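Local coordinates for protein type-2 restriction enzyme AgeI (PDB 5DWA) that recognises the double-stranded DNA sequence 5'-ACCGGT-3' and cleaves it after the A, as a type II restriction endonuclease of the PD-(D/E)XK nuclease group, at residues Trp67-Tyr72 and Val199-Pro204; Met130-Arg135 and Glu188-Val193; Glu102-Val107 and Asp267-Tyr272; Ser29-Pro34 and Gly48-Met53. All blocks are in the same frame, centred on the assembly; numbering follows the deposited sequence.

Contact 1. Residues Trp67-Tyr72 and Val199-Pro204. With nucleotides of chain C.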
# COMPACT_ATOMS: atom_id res chain seq x y z
N TRP A 67 20.39 -5.60 0.11
CA TRP A 67 19.35 -4.86 -0.58
C TRP A 67 19.08 -3.53 0.11
O TRP A 67 19.02 -2.48 -0.53
CB TRP A 67 18.07 -5.69 -0.64
CG TRP A 67 16.98 -5.14 -1.48
CD1 TRP A 67 16.04 -4.21 -1.13
CD2 TRP A 67 16.68 -5.52 -2.82
NE1 TRP A 67 15.18 -3.99 -2.18
CE2 TRP A 67 15.55 -4.78 -3.23
CE3 TRP A 67 17.26 -6.43 -3.72
CZ2 TRP A 67 15.00 -4.92 -4.52
CZ3 TRP A 67 16.70 -6.58 -4.98
CH2 TRP A 67 15.58 -5.82 -5.37
N HIS A 68 18.89 -3.59 1.43
CA HIS A 68 18.39 -2.45 2.18
C HIS A 68 19.47 -1.45 2.58
O HIS A 68 19.24 -0.25 2.52
CB HIS A 68 17.66 -2.94 3.44
CG HIS A 68 17.10 -1.84 4.28
ND1 HIS A 68 16.22 -0.91 3.79
CD2 HIS A 68 17.29 -1.53 5.59
CE1 HIS A 68 15.89 -0.06 4.76
NE2 HIS A 68 16.53 -0.42 5.86
N HIS A 69 20.64 -1.95 3.00
CA HIS A 69 21.69 -1.06 3.49
C HIS A 69 22.68 -0.66 2.41
O HIS A 69 23.41 0.31 2.57
CB HIS A 69 22.46 -1.68 4.67
CG HIS A 69 21.67 -1.79 5.93
ND1 HIS A 69 20.85 -0.79 6.39
CD2 HIS A 69 21.58 -2.79 6.85
CE1 HIS A 69 20.28 -1.16 7.52
NE2 HIS A 69 20.72 -2.37 7.83
N VAL A 70 22.72 -1.41 1.30
CA VAL A 70 23.68 -1.10 0.23
C VAL A 70 22.98 -0.57 -1.02
O VAL A 70 23.11 0.60 -1.35
CB VAL A 70 24.55 -2.32 -0.14
CG1 VAL A 70 25.54 -1.96 -1.26
CG2 VAL A 70 25.27 -2.84 1.09
N LEU A 71 22.22 -1.43 -1.70
CA LEU A 71 21.60 -1.03 -2.97
C LEU A 71 20.61 0.13 -2.81
O LEU A 71 20.68 1.11 -3.54
CB LEU A 71 20.89 -2.23 -3.62
CG LEU A 71 21.77 -3.43 -4.01
CD1 LEU A 71 20.97 -4.49 -4.77
CD2 LEU A 71 22.99 -2.98 -4.82
N TYR A 72 19.72 0.03 -1.83
CA TYR A 72 18.79 1.12 -1.52
C TYR A 72 19.49 2.44 -1.29
O TYR A 72 19.13 3.47 -1.85
CB TYR A 72 18.00 0.74 -0.27
CG TYR A 72 17.07 1.78 0.32
CD1 TYR A 72 16.11 2.43 -0.44
CD2 TYR A 72 17.08 2.01 1.69
CE1 TYR A 72 15.23 3.33 0.13
CE2 TYR A 72 16.22 2.90 2.27
CZ TYR A 72 15.28 3.55 1.50
OH TYR A 72 14.41 4.42 2.12
N VAL A 199 12.46 -7.07 4.44
CA VAL A 199 13.17 -5.86 4.82
C VAL A 199 12.35 -5.02 5.79
O VAL A 199 11.21 -4.65 5.50
CB VAL A 199 13.51 -4.98 3.60
CG1 VAL A 199 14.03 -3.60 4.05
CG2 VAL A 199 14.53 -5.67 2.72
N LYS A 200 12.93 -4.72 6.95
CA LYS A 200 12.42 -3.67 7.83
C LYS A 200 13.47 -3.31 8.85
O LYS A 200 13.83 -4.14 9.70
CB LYS A 200 11.13 -4.05 8.55
CG LYS A 200 10.58 -2.96 9.49
CD LYS A 200 10.22 -1.67 8.74
CE LYS A 200 9.54 -0.66 9.67
NZ LYS A 200 9.12 0.58 8.95
N SER A 201 13.96 -2.09 8.78
CA SER A 201 14.80 -1.54 9.85
C SER A 201 14.19 -0.23 10.28
O SER A 201 13.58 0.48 9.48
CB SER A 201 16.24 -1.35 9.39
OG SER A 201 16.39 -0.14 8.66
N PHE A 202 14.36 0.11 11.55
CA PHE A 202 13.85 1.35 12.08
C PHE A 202 15.04 2.30 12.15
O PHE A 202 15.99 2.05 12.88
CB PHE A 202 13.19 1.15 13.44
CG PHE A 202 11.92 0.37 13.38
CD1 PHE A 202 10.70 1.02 13.33
CD2 PHE A 202 11.93 -1.02 13.34
CE1 PHE A 202 9.51 0.31 13.28
CE2 PHE A 202 10.74 -1.74 13.28
CZ PHE A 202 9.54 -1.08 13.25
N PRO A 203 15.02 3.36 11.33
CA PRO A 203 16.15 4.29 11.36
C PRO A 203 16.03 5.19 12.58
O PRO A 203 14.91 5.43 13.05
CB PRO A 203 16.00 5.07 10.06
CG PRO A 203 14.52 5.09 9.82
CD PRO A 203 14.02 3.74 10.31
N PRO A 204 17.17 5.70 13.08
CA PRO A 204 17.04 6.74 14.09
C PRO A 204 16.24 7.90 13.51
O PRO A 204 16.41 8.19 12.33
CB PRO A 204 18.50 7.15 14.37
CG PRO A 204 19.28 6.67 13.16
CD PRO A 204 18.57 5.40 12.75
P DG C 8 13.03 3.69 5.56
OP1 DG C 8 14.20 3.88 4.67
OP2 DG C 8 13.03 2.57 6.52
O5' DG C 8 12.81 5.06 6.32
C5' DG C 8 12.71 6.25 5.54
C4' DG C 8 11.69 7.20 6.13
O4' DG C 8 10.35 6.65 6.00
C3' DG C 8 11.88 7.51 7.60
O3' DG C 8 11.61 8.88 7.78
C2' DG C 8 10.86 6.58 8.30
C1' DG C 8 9.73 6.52 7.29
N9 DG C 8 9.00 5.26 7.25
C8 DG C 8 9.52 3.99 7.28
N7 DG C 8 8.60 3.05 7.15
C5 DG C 8 7.42 3.76 6.98
C6 DG C 8 6.10 3.30 6.80
O6 DG C 8 5.72 2.13 6.71
N1 DG C 8 5.19 4.35 6.69
C2 DG C 8 5.51 5.68 6.75
N2 DG C 8 4.49 6.56 6.62
N3 DG C 8 6.75 6.12 6.93
C4 DG C 8 7.64 5.12 7.04
P DT C 9 11.70 9.57 9.23
OP1 DT C 9 12.02 10.98 8.99
OP2 DT C 9 12.55 8.74 10.12
O5' DT C 9 10.19 9.50 9.74
C5' DT C 9 9.17 10.04 8.94
C4' DT C 9 7.83 9.60 9.45
O4' DT C 9 7.75 8.17 9.39
C3' DT C 9 7.53 9.96 10.91
O3' DT C 9 6.50 10.91 10.91
C2' DT C 9 7.12 8.61 11.56
C1' DT C 9 6.83 7.75 10.35
N1 DT C 9 7.05 6.30 10.52
C2 DT C 9 5.99 5.45 10.35
O2 DT C 9 4.85 5.83 10.15
N3 DT C 9 6.31 4.12 10.44
C4 DT C 9 7.57 3.57 10.65
O4 DT C 9 7.76 2.37 10.70
C5 DT C 9 8.63 4.53 10.80
C7 DT C 9 10.04 4.06 11.05
C6 DT C 9 8.33 5.83 10.72
P DG C 7 11.24 -0.66 0.86
OP1 DG C 7 12.62 -0.70 0.34
OP2 DG C 7 10.69 -1.81 1.58
O5' DG C 7 11.14 0.59 1.85
C5' DG C 7 11.46 1.89 1.43
C4' DG C 7 11.07 2.88 2.50
O4' DG C 7 9.63 3.06 2.50
C3' DG C 7 11.42 2.45 3.92
O3' DG C 7 11.70 3.60 4.67
C2' DG C 7 10.13 1.78 4.40
C1' DG C 7 9.08 2.67 3.76
N9 DG C 7 7.83 2.00 3.46
C8 DG C 7 7.56 0.65 3.53
N7 DG C 7 6.36 0.35 3.11
C5 DG C 7 5.82 1.57 2.72
C6 DG C 7 4.55 1.87 2.18
O6 DG C 7 3.63 1.10 1.91
N1 DG C 7 4.42 3.23 1.92
C2 DG C 7 5.38 4.18 2.15
N2 DG C 7 5.06 5.43 1.83
N3 DG C 7 6.57 3.91 2.66
C4 DG C 7 6.72 2.59 2.92
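H68 and S201 join the helix to the loop by a hydrogen bond. H68 NE2 lies 2.8 Å from S201 OG, and either could be the donor. The hydroxyl sits at the edge of the imidazole, in the ring plane, and the bond angle is 147°. The H68 side chain has CG anti to the backbone N (chi1 -179°), which places CG on the loop side; the ring then reaches S201. S201 has two deposited conformers, and this account holds for one of them.

Apolar contact is made by V199. Its CG1 methyl lies over one face of the H68 ring, offset toward the rim. This is a CH-pi contact, with V199 CG1 3.8 Å from the centroid of the H68 ring. The other methyl, V199 CG2, looks to W67 CD1 at 4.4 Å. H68 is thus gripped at its edge by a hydroxyl and on a face by a methyl.

Both segments also hold the DNA of chain C. Y72 OH donates to OP1 of DG8 at 2.6 Å, a backbone phosphate contact. K200 reaches base edges in the major groove: its NZ donates to O4 of DT9 at 2.8 Å and lies 3.1 Å from N7 of DG8. This may bear on sequence recognition. The contact therefore sits at the protein-DNA interface of this pre-specific complex.

The loop follows strand 191-196, and V199 is tied by backbone bonding to V169. Helix 63-78 packs through W67 on F51 of helix 43-57 and on W88 of helix 84-109. H69 touches L3 of strand 2-8.

Contact 2. Residues Met130-Arg135 and Glu188-Val193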
# COMPACT_ATOMS: atom_id res chain seq x y z
N MET A 130 -3.75 -19.92 -15.55
CA MET A 130 -3.86 -20.34 -14.16
C MET A 130 -5.27 -20.76 -13.79
O MET A 130 -5.47 -21.49 -12.82
CB MET A 130 -3.43 -19.21 -13.22
CG MET A 130 -1.95 -19.06 -13.04
SD MET A 130 -1.62 -17.79 -11.81
CE MET A 130 0.13 -17.55 -12.07
N GLY A 131 -6.25 -20.25 -14.53
CA GLY A 131 -7.64 -20.51 -14.24
C GLY A 131 -8.19 -19.57 -13.18
O GLY A 131 -9.15 -19.92 -12.50
N VAL A 132 -7.58 -18.40 -13.03
CA VAL A 132 -8.02 -17.44 -12.01
C VAL A 132 -8.35 -16.05 -12.56
O VAL A 132 -8.55 -15.11 -11.80
CB VAL A 132 -6.96 -17.27 -10.88
CG1 VAL A 132 -6.73 -18.58 -10.13
CG2 VAL A 132 -5.64 -16.71 -11.41
N ALA A 133 -8.41 -15.91 -13.88
CA ALA A 133 -8.70 -14.62 -14.48
C ALA A 133 -10.08 -14.11 -14.08
O ALA A 133 -11.02 -14.90 -13.99
CB ALA A 133 -8.59 -14.70 -15.99
N ASP A 134 -10.18 -12.80 -13.85
CA ASP A 134 -11.43 -12.11 -13.52
C ASP A 134 -12.03 -12.50 -12.17
O ASP A 134 -13.21 -12.26 -11.92
CB ASP A 134 -12.47 -12.35 -14.62
CG ASP A 134 -11.98 -11.86 -15.95
OD1 ASP A 134 -11.78 -10.63 -16.08
OD2 ASP A 134 -11.78 -12.70 -16.85
N ARG A 135 -11.23 -13.08 -11.29
CA ARG A 135 -11.67 -13.26 -9.91
C ARG A 135 -11.19 -12.09 -9.08
O ARG A 135 -10.11 -11.56 -9.30
CB ARG A 135 -11.14 -14.58 -9.35
CG ARG A 135 -11.64 -15.78 -10.12
CD ARG A 135 -11.08 -17.06 -9.57
NE ARG A 135 -11.37 -18.20 -10.43
CZ ARG A 135 -11.65 -19.42 -10.00
NH1 ARG A 135 -11.70 -19.66 -8.70
NH2 ARG A 135 -11.89 -20.39 -10.86
N GLU A 188 -7.50 -23.41 -6.32
CA GLU A 188 -7.50 -23.98 -7.66
C GLU A 188 -6.32 -24.93 -7.85
O GLU A 188 -5.93 -25.23 -8.98
CB GLU A 188 -7.46 -22.87 -8.72
CG GLU A 188 -8.66 -21.93 -8.66
CD GLU A 188 -10.00 -22.65 -8.83
OE1 GLU A 188 -10.04 -23.71 -9.48
OE2 GLU A 188 -11.01 -22.14 -8.32
N GLY A 189 -5.76 -25.41 -6.75
CA GLY A 189 -4.69 -26.39 -6.80
C GLY A 189 -3.37 -25.86 -7.31
O GLY A 189 -2.55 -26.63 -7.81
N LEU A 190 -3.16 -24.56 -7.20
CA LEU A 190 -1.90 -23.96 -7.62
C LEU A 190 -0.97 -23.71 -6.43
O LEU A 190 -1.43 -23.45 -5.32
CB LEU A 190 -2.15 -22.65 -8.35
CG LEU A 190 -2.92 -22.72 -9.67
CD1 LEU A 190 -3.50 -21.37 -10.02
CD2 LEU A 190 -2.01 -23.21 -10.79
N LEU A 191 0.33 -23.81 -6.65
CA LEU A 191 1.28 -23.36 -5.64
C LEU A 191 1.20 -21.85 -5.52
O LEU A 191 1.14 -21.14 -6.54
CB LEU A 191 2.70 -23.80 -5.98
CG LEU A 191 3.01 -25.30 -5.87
CD1 LEU A 191 4.44 -25.57 -6.27
CD2 LEU A 191 2.74 -25.77 -4.46
N SER A 192 1.19 -21.35 -4.29
CA SER A 192 1.19 -19.91 -4.06
C SER A 192 2.25 -19.58 -3.02
O SER A 192 2.02 -19.71 -1.82
CB SER A 192 -0.19 -19.44 -3.60
OG SER A 192 -0.20 -18.04 -3.36
N VAL A 193 3.41 -19.15 -3.50
CA VAL A 193 4.57 -18.97 -2.63
C VAL A 193 4.77 -17.50 -2.30
O VAL A 193 4.64 -16.65 -3.17
CB VAL A 193 5.83 -19.55 -3.29
CG1 VAL A 193 7.06 -19.33 -2.44
CG2 VAL A 193 5.64 -21.05 -3.58
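R135 and E188 reach toward each other tip to tip and form a salt bridge. R135 NH1 donates to E188 OE2 at 2.6 Å, with an N-H...O angle of 134°. The guanidinium and carboxylate planes are 74° apart. The nitrogen meets OE2 from above the carboxylate plane, and OE2 is itself tilted from the guanidinium plane. E188 CG lies over one face of the guanidinium. An alanine at E188 would probably leave the R135 guanidinium without this charged mate and set it free to turn.

V132 and E188 run antiparallel alongside each other, V132 CG1 lying 4.1 Å from E188 CG. M130 and L190 lie crosswise. L190 CD1 is the touching branch: it lies 3.9 Å from M130 CB and 3.4 Å from the carbonyl oxygen of M130. A buried apolar patch thus lies beside the more open ion pair.

Both segments lie at the C-terminal ends of helices. G131 closes helix 123-130 and G189 closes helix 178-187, each in a Schellman motif with positive phi. R152 bonds to the carbonyl oxygens of both M130 and E188. V132 packs on I184 of helix 178-187, and the second segment runs on into strand 191-196 of the mixed sheet.

Contact 3. Residues Glu102-Val107 and Asp267-Tyr272; sequences ERYNPV and DEFTDY
Y104 presents one ring face to F269, whose CD2 lies over the centre of the tyrosine ring. The pair is edge-to-face, with centroids 4.6 Å apart and planes at 59°. R103 is modelled in two positions; in the one described its CD lies over the opposite face of Y104. T270 CG2 lies 3.5 Å from Y104 CD1 and also touches V107 CG1.

The polar end of Y104 is fixed too. Its OH donates to D267 OD2 at 2.6 Å, on the carboxylate's syn lone pair, and bonds further to Y240 OH. In that conformer R103 NH2 lies 3.5 Å from D267 OD2, well out of the guanidinium plane, so only charges interact; a water also links them. F262 O and Q265 O hold R103 by NE and NH2.

D267 is the N-cap of the helix. T270 N donates to D267 OD1 at 3.0 Å, and D267 N to T270 OG1 at 2.9 Å, a capping box. OD1 thus serves the cap, while OD2 takes Y104 OH and the water and faces R103.

The contact joins helix 84-109 to helix 268-277, local axes 48° apart. Y104 touches strand 113-117 at L115, and F269 strand 191-196 at V193.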
# COMPACT_ATOMS: atom_id res chain seq x y z
N GLU A 102 16.33 -14.43 -12.44
CA GLU A 102 17.73 -14.55 -12.83
C GLU A 102 18.47 -15.60 -11.99
O GLU A 102 19.24 -16.40 -12.52
CB GLU A 102 18.44 -13.20 -12.72
CG GLU A 102 19.90 -13.20 -13.14
CD GLU A 102 20.07 -13.27 -14.64
OE1 GLU A 102 19.32 -12.59 -15.37
OE2 GLU A 102 20.96 -14.02 -15.10
N ARG A 103 18.22 -15.59 -10.69
CA ARG A 103 18.94 -16.48 -9.78
C ARG A 103 18.47 -17.92 -9.88
O ARG A 103 19.28 -18.84 -9.86
CB ARG A 103 18.82 -15.99 -8.33
CG ARG A 103 19.58 -16.83 -7.31
CD ARG A 103 18.65 -17.79 -6.59
NE ARG A 103 19.32 -18.58 -5.56
CZ ARG A 103 19.77 -19.82 -5.73
NH1 ARG A 103 19.63 -20.42 -6.91
NH2 ARG A 103 20.35 -20.47 -4.73
N TYR A 104 17.15 -18.11 -9.96
CA TYR A 104 16.60 -19.46 -9.88
C TYR A 104 16.40 -20.21 -11.19
O TYR A 104 16.44 -21.43 -11.17
CB TYR A 104 15.28 -19.40 -9.12
CG TYR A 104 15.50 -19.30 -7.64
CD1 TYR A 104 16.16 -20.31 -6.96
CD2 TYR A 104 15.06 -18.20 -6.91
CE1 TYR A 104 16.37 -20.24 -5.59
CE2 TYR A 104 15.26 -18.12 -5.55
CZ TYR A 104 15.92 -19.15 -4.89
OH TYR A 104 16.13 -19.08 -3.53
N ASN A 105 16.16 -19.52 -12.30
CA ASN A 105 15.88 -20.25 -13.53
C ASN A 105 16.98 -21.21 -13.99
O ASN A 105 16.66 -22.29 -14.46
CB ASN A 105 15.52 -19.28 -14.66
CG ASN A 105 14.01 -19.08 -14.77
OD1 ASN A 105 13.26 -19.67 -14.00
ND2 ASN A 105 13.57 -18.25 -15.70
N PRO A 106 18.27 -20.83 -13.84
CA PRO A 106 19.28 -21.82 -14.25
C PRO A 106 19.20 -23.15 -13.49
O PRO A 106 19.31 -24.21 -14.10
CB PRO A 106 20.60 -21.10 -13.95
CG PRO A 106 20.27 -19.66 -14.07
CD PRO A 106 18.87 -19.53 -13.53
N VAL A 107 18.99 -23.08 -12.18
CA VAL A 107 18.93 -24.28 -11.36
C VAL A 107 17.62 -25.04 -11.59
O VAL A 107 17.61 -26.27 -11.66
CB VAL A 107 19.08 -23.93 -9.86
CG1 VAL A 107 18.88 -25.17 -8.99
CG2 VAL A 107 20.44 -23.31 -9.62
N ASP A 267 18.70 -24.88 -3.25
CA ASP A 267 18.43 -24.50 -1.86
C ASP A 267 17.06 -25.00 -1.43
O ASP A 267 16.43 -25.79 -2.13
CB ASP A 267 18.55 -22.97 -1.67
CG ASP A 267 17.58 -22.18 -2.54
OD1 ASP A 267 16.70 -22.77 -3.20
OD2 ASP A 267 17.68 -20.93 -2.55
N GLU A 268 16.59 -24.55 -0.27
CA GLU A 268 15.30 -25.00 0.23
C GLU A 268 14.16 -24.66 -0.72
O GLU A 268 13.20 -25.42 -0.84
CB GLU A 268 15.02 -24.41 1.61
CG GLU A 268 15.86 -25.05 2.71
CD GLU A 268 15.31 -24.76 4.09
OE1 GLU A 268 15.29 -23.57 4.48
OE2 GLU A 268 14.89 -25.71 4.77
N PHE A 269 14.26 -23.53 -1.41
CA PHE A 269 13.23 -23.12 -2.36
C PHE A 269 13.17 -24.06 -3.57
O PHE A 269 12.09 -24.54 -3.93
CB PHE A 269 13.44 -21.67 -2.82
CG PHE A 269 12.48 -21.22 -3.88
CD1 PHE A 269 11.12 -21.11 -3.60
CD2 PHE A 269 12.92 -20.92 -5.16
CE1 PHE A 269 10.23 -20.69 -4.58
CE2 PHE A 269 12.03 -20.51 -6.15
CZ PHE A 269 10.68 -20.39 -5.85
N THR A 270 14.32 -24.33 -4.18
CA THR A 270 14.34 -25.21 -5.35
C THR A 270 13.98 -26.64 -4.94
O THR A 270 13.23 -27.31 -5.65
CB THR A 270 15.70 -25.18 -6.07
OG1 THR A 270 16.73 -25.71 -5.22
CG2 THR A 270 16.06 -23.76 -6.46
N ASP A 271 14.48 -27.09 -3.79
CA ASP A 271 14.11 -28.41 -3.28
C ASP A 271 12.59 -28.50 -3.10
O ASP A 271 11.98 -29.53 -3.41
CB ASP A 271 14.80 -28.70 -1.95
CG ASP A 271 16.29 -28.96 -2.11
OD1 ASP A 271 16.73 -29.24 -3.24
OD2 ASP A 271 17.01 -28.91 -1.09
N TYR A 272 12.00 -27.42 -2.61
CA TYR A 272 10.56 -27.35 -2.40
C TYR A 272 9.79 -27.47 -3.71
O TYR A 272 8.87 -28.27 -3.81
CB TYR A 272 10.20 -26.04 -1.68
CG TYR A 272 8.72 -25.79 -1.58
CD1 TYR A 272 7.94 -26.45 -0.64
CD2 TYR A 272 8.09 -24.88 -2.42
CE1 TYR A 272 6.58 -26.22 -0.54
CE2 TYR A 272 6.74 -24.64 -2.33
CZ TYR A 272 5.99 -25.31 -1.39
OH TYR A 272 4.64 -25.08 -1.30
O HOH W 1 19.98 -19.84 -1.94

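Contact 4. Residues Ser29-Pro34 and Gly48-Met53; sequences SDYFVP and GQAFVM
Y31 and F32 both have CG anti to the backbone N (chi1 176° and -179°), and from there their rings meet A50 in the opposite helix. In M53, CG is likewise anti to the backbone N. The chain then bends after CG, which brings SD beside Y31 CD2. The side chains of Y31 and M53 pass alongside each other, pointing opposite ways.

Y31 does most of the touching. M53 CG makes an off-centre CH-pi contact, 4.3 Å from the centroid of the Y31 ring. M53 SD stands obliquely to the same ring, a Met-aromatic contact. The terminal methyl M53 CE reaches back to Y31 CB at 3.7 Å. At its edge, near its plane, the Y31 ring meets the backbone of A50, with Y31 CE2 3.7 Å from A50 CA. Y31 OH lies beside Q49 CB at 3.8 Å. An alanine at Y31 would probably open a gap between the helices and leave M53 without its aromatic partner.

F32 touches A50 on the more buried side. F32 CD1 is 3.4 Å from A50 CB, a tight contact. The small alanine is consistent with the close approach here, with F32 CA and A50 CA 5.7 Å apart. No hydrogen bond crosses between the segments, so the join is apolar packing, with the Y31 ring edge also on the A50 backbone.

Helices 22-36 and 43-57 form an antiparallel pair, their local axes 9.7 Å apart at 177°. F32 also packs on L71 and I74 of helix 63-78. Q49 packs on V98 of helix 84-109, and its NE2 makes a probable hydrogen bond to E102 OE1.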
# COMPACT_ATOMS: atom_id res chain seq x y z
N SER A 29 29.60 -1.32 -5.38
CA SER A 29 29.33 0.06 -5.75
C SER A 29 29.80 0.36 -7.17
O SER A 29 29.08 0.99 -7.95
CB SER A 29 30.00 1.02 -4.76
OG SER A 29 29.63 2.36 -5.03
N ASP A 30 30.99 -0.12 -7.52
CA ASP A 30 31.56 0.12 -8.85
C ASP A 30 30.73 -0.50 -9.97
O ASP A 30 30.70 0.02 -11.08
CB ASP A 30 32.99 -0.43 -8.93
CG ASP A 30 33.98 0.41 -8.13
OD1 ASP A 30 33.63 1.53 -7.71
OD2 ASP A 30 35.12 -0.07 -7.93
N TYR A 31 30.06 -1.61 -9.68
CA TYR A 31 29.19 -2.25 -10.66
C TYR A 31 27.85 -1.51 -10.76
O TYR A 31 27.34 -1.26 -11.84
CB TYR A 31 28.95 -3.71 -10.30
CG TYR A 31 27.99 -4.42 -11.22
CD1 TYR A 31 28.31 -4.65 -12.55
CD2 TYR A 31 26.76 -4.87 -10.76
CE1 TYR A 31 27.43 -5.30 -13.40
CE2 TYR A 31 25.87 -5.53 -11.60
CZ TYR A 31 26.21 -5.73 -12.92
OH TYR A 31 25.34 -6.39 -13.75
N PHE A 32 27.31 -1.15 -9.60
CA PHE A 32 25.93 -0.65 -9.52
C PHE A 32 25.78 0.84 -9.83
O PHE A 32 24.88 1.22 -10.56
CB PHE A 32 25.39 -0.96 -8.12
CG PHE A 32 23.96 -0.52 -7.89
CD1 PHE A 32 22.96 -0.81 -8.80
CD2 PHE A 32 23.63 0.14 -6.72
CE1 PHE A 32 21.65 -0.42 -8.55
CE2 PHE A 32 22.33 0.53 -6.46
CZ PHE A 32 21.34 0.26 -7.37
N VAL A 33 26.67 1.67 -9.29
CA VAL A 33 26.55 3.12 -9.48
C VAL A 33 26.39 3.51 -10.96
O VAL A 33 25.48 4.28 -11.29
CB VAL A 33 27.75 3.88 -8.87
CG1 VAL A 33 27.76 5.33 -9.34
CG2 VAL A 33 27.69 3.81 -7.35
N PRO A 34 27.25 2.99 -11.86
CA PRO A 34 27.08 3.42 -13.25
C PRO A 34 25.79 2.96 -13.91
O PRO A 34 25.46 3.42 -14.99
CB PRO A 34 28.29 2.80 -13.97
CG PRO A 34 29.25 2.45 -12.90
CD PRO A 34 28.41 2.09 -11.71
N GLY A 48 18.10 -5.32 -9.95
CA GLY A 48 17.97 -6.76 -9.97
C GLY A 48 19.30 -7.44 -10.24
O GLY A 48 19.70 -8.35 -9.50
N GLN A 49 19.99 -6.99 -11.28
CA GLN A 49 21.28 -7.59 -11.63
C GLN A 49 22.34 -7.25 -10.59
O GLN A 49 23.16 -8.10 -10.25
CB GLN A 49 21.73 -7.16 -13.03
CG GLN A 49 20.84 -7.66 -14.18
CD GLN A 49 20.62 -9.18 -14.17
OE1 GLN A 49 21.49 -9.95 -13.76
NE2 GLN A 49 19.45 -9.60 -14.62
N ALA A 50 22.31 -6.03 -10.05
CA ALA A 50 23.25 -5.69 -8.99
C ALA A 50 23.05 -6.55 -7.75
O ALA A 50 24.01 -6.88 -7.04
CB ALA A 50 23.13 -4.22 -8.64
N PHE A 51 21.81 -6.93 -7.47
CA PHE A 51 21.56 -7.78 -6.31
C PHE A 51 22.13 -9.18 -6.51
O PHE A 51 22.72 -9.76 -5.60
CB PHE A 51 20.06 -7.86 -6.02
CG PHE A 51 19.72 -8.65 -4.78
CD1 PHE A 51 20.27 -8.30 -3.55
CD2 PHE A 51 18.85 -9.73 -4.84
CE1 PHE A 51 19.95 -9.03 -2.40
CE2 PHE A 51 18.53 -10.45 -3.71
CZ PHE A 51 19.08 -10.10 -2.48
N VAL A 52 21.95 -9.73 -7.71
CA VAL A 52 22.50 -11.04 -8.03
C VAL A 52 24.03 -10.99 -7.94
O VAL A 52 24.67 -11.89 -7.39
CB VAL A 52 22.06 -11.50 -9.42
CG1 VAL A 52 22.77 -12.78 -9.83
CG2 VAL A 52 20.55 -11.71 -9.44
N MET A 53 24.60 -9.91 -8.46
CA MET A 53 26.04 -9.68 -8.37
C MET A 53 26.49 -9.54 -6.92
O MET A 53 27.45 -10.19 -6.50
CB MET A 53 26.43 -8.44 -9.19
CG MET A 53 27.92 -8.12 -9.19
SD MET A 53 28.35 -6.97 -7.87
CE MET A 53 30.06 -6.64 -8.30

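Overall arrangement
From the N terminus, contact 4 closes first, a short loop that pairs helices 22-36 and 43-57. Contact 1 opens after it, on helix 63-78, and closes a long loop at residues 199-204. Contact 3 opens inside that loop, on helix 84-109, and closes near the C terminus, so contacts 1 and 3 cross. Contact 2 is nested within both. Contact 4 touches contact 1 through L71 and W67, and reaches contact 3 by a probable hydrogen bond from Q49 NE2 to E102 OE1. Contacts 2 and 3 meet where Y272 packs on L191. Together they tie the N-terminal helices and the DNA-binding loop to the mixed sheet and the C-terminal helix.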